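Long-range contact in mandelate racemase/muconate lactonizing enzyme-like protein (Rubrobacter xylanophilus DSM 9941, PDB 2QQ6), which binds magnesium and belongs to the mandelate racemase/muconate lactonizing enzyme group of the enolase superfamily, probably acting as a lyase: residues 20-25 against 38-43. Residues are numbered along the deposited sequence; the frame is centred on the assembly and turned at random.
Sequences GPSVLV and CYPSAP
Ser22 turns OG beside its own backbone N (chi1 -48°), which sets the hydroxyl over the ring of Pro40, and Cys38 likewise swings SG to the backbone-N side (chi1 -72°), toward Val23 O. Ser22 OG donates to Gly20 O at 2.7 Å, from above the carbonyl plane. The same oxygen lies 3.8 Å from Pro40 CB. Ser22 CB also rests against the carbonyl oxygen of Cys38. A single backbone hydrogen bond spans the two segments, Cys38 N to Val23 O, 2.8 Å long and almost straight at 172°. It prolongs the antiparallel pairing of strands 21-29 and 32-37 in the three-stranded sheet of the enolase-type N-terminal domain; beyond it the chain leaves the sheet through an inverse gamma turn centred on Pro40 and heads for helix 44-53. Replacing Ser22 by an alanine would probably leave Gly20 O without this hydroxyl donor and open a small gap over the Pro40 ring. Next to the backbone bond, Val23 CB and Cys38 CB pack at 4.1 Å, and Val25 CG2 meets Cys38 SG at 4.3 Å. Ile47 of helix 44-53 touches both Val23 and Cys38. On the barrel side Pro40 packs on Val320, its side chain about 11 Å from a bound magnesium ion, and the neighbouring Tyr39 OH is hydrogen-bonded to Phe79 O of the second subunit.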
loop_
_atom_site.group_PDB
_atom_site.type_symbol
_atom_site.label_atom_id
_atom_site.label_comp_id
_atom_site.label_asym_id
_atom_site.label_seq_id
_atom_site.Cartn_x
_atom_site.Cartn_y
_atom_site.Cartn_z
ATOM N N GLY B 20 8.531 -9.739 -15.238
ATOM C CA GLY B 20 8.774 -10.097 -13.860
ATOM C C GLY B 20 7.704 -11.110 -13.489
ATOM O O GLY B 20 6.679 -11.183 -14.170
ATOM N N PRO B 21 7.911 -11.938 -12.449
ATOM C CA PRO B 21 6.873 -12.917 -12.082
ATOM C C PRO B 21 5.506 -12.266 -11.864
ATOM O O PRO B 21 5.321 -11.497 -10.918
ATOM C CB PRO B 21 7.425 -13.546 -10.804
ATOM C CG PRO B 21 8.430 -12.509 -10.291
ATOM C CD PRO B 21 9.070 -12.027 -11.545
ATOM N N SER B 22 4.546 -12.590 -12.723
ATOM C CA SER B 22 3.235 -11.983 -12.616
ATOM C C SER B 22 2.096 -12.949 -12.362
ATOM O O SER B 22 1.885 -13.885 -13.127
ATOM C CB SER B 22 2.953 -11.200 -13.881
ATOM O OG SER B 22 4.072 -10.399 -14.191
ATOM N N VAL B 23 1.351 -12.696 -11.290
ATOM C CA VAL B 23 0.209 -13.530 -10.933
ATOM C C VAL B 23 -0.961 -13.412 -11.928
ATOM O O VAL B 23 -1.426 -12.317 -12.257
ATOM C CB VAL B 23 -0.308 -13.190 -9.515
ATOM C CG1 VAL B 23 -1.554 -14.015 -9.203
ATOM C CG2 VAL B 23 0.787 -13.460 -8.490
ATOM N N LEU B 24 -1.424 -14.563 -12.400
ATOM C CA LEU B 24 -2.531 -14.632 -13.339
ATOM C C LEU B 24 -3.774 -15.045 -12.553
ATOM O O LEU B 24 -3.710 -15.927 -11.693
ATOM C CB LEU B 24 -2.222 -15.658 -14.421
ATOM C CG LEU B 24 -2.561 -15.259 -15.859
ATOM C CD1 LEU B 24 -1.777 -14.003 -16.247
ATOM C CD2 LEU B 24 -2.232 -16.423 -16.800
ATOM N N VAL B 25 -4.904 -14.408 -12.835
ATOM C CA VAL B 25 -6.113 -14.731 -12.102
ATOM C C VAL B 25 -7.222 -15.221 -12.987
ATOM O O VAL B 25 -7.506 -14.651 -14.039
ATOM C CB VAL B 25 -6.625 -13.526 -11.296
ATOM C CG1 VAL B 25 -7.924 -13.889 -10.580
ATOM C CG2 VAL B 25 -5.565 -13.094 -10.293
ATOM N N CYS B 38 -2.104 -9.665 -12.874
ATOM C CA CYS B 38 -1.650 -8.687 -11.894
ATOM C C CYS B 38 -0.328 -8.081 -12.346
ATOM O O CYS B 38 0.374 -8.640 -13.193
ATOM C CB CYS B 38 -1.441 -9.338 -10.522
ATOM S SG CYS B 38 -2.935 -9.827 -9.602
ATOM N N TYR B 39 -0.004 -6.923 -11.780
ATOM C CA TYR B 39 1.244 -6.238 -12.072
ATOM C C TYR B 39 2.326 -6.984 -11.294
ATOM O O TYR B 39 2.060 -7.586 -10.252
ATOM C CB TYR B 39 1.152 -4.787 -11.598
ATOM C CG TYR B 39 2.479 -4.067 -11.474
ATOM C CD1 TYR B 39 3.025 -3.369 -12.551
ATOM C CD2 TYR B 39 3.203 -4.097 -10.273
ATOM C CE1 TYR B 39 4.255 -2.722 -12.435
ATOM C CE2 TYR B 39 4.428 -3.459 -10.152
ATOM C CZ TYR B 39 4.948 -2.776 -11.236
ATOM O OH TYR B 39 6.169 -2.160 -11.130
ATOM N N PRO B 40 3.560 -6.982 -11.803
ATOM C CA PRO B 40 4.642 -7.678 -11.100
ATOM C C PRO B 40 5.066 -6.954 -9.824
ATOM O O PRO B 40 6.032 -6.205 -9.807
ATOM C CB PRO B 40 5.750 -7.728 -12.142
ATOM C CG PRO B 40 5.486 -6.487 -12.973
ATOM C CD PRO B 40 3.993 -6.532 -13.135
ATOM N N SER B 41 4.344 -7.191 -8.742
ATOM C CA SER B 41 4.671 -6.534 -7.492
ATOM C C SER B 41 5.191 -7.479 -6.411
ATOM O O SER B 41 4.619 -8.548 -6.165
ATOM C CB SER B 41 3.443 -5.788 -6.974
ATOM O OG SER B 41 3.760 -5.043 -5.814
ATOM N N ALA B 42 6.291 -7.072 -5.778
ATOM C CA ALA B 42 6.905 -7.829 -4.689
ATOM C C ALA B 42 6.947 -9.310 -5.027
ATOM O O ALA B 42 7.047 -9.666 -6.207
ATOM C CB ALA B 42 6.120 -7.593 -3.414
ATOM N N PRO B 43 6.896 -10.198 -4.011
ATOM C CA PRO B 43 6.935 -11.607 -4.391
ATOM C C PRO B 43 5.562 -12.042 -4.878
ATOM O O PRO B 43 4.570 -11.908 -4.161
ATOM C CB PRO B 43 7.345 -12.294 -3.100
ATOM C CG PRO B 43 6.686 -11.442 -2.069
ATOM C CD PRO B 43 7.025 -10.064 -2.545
#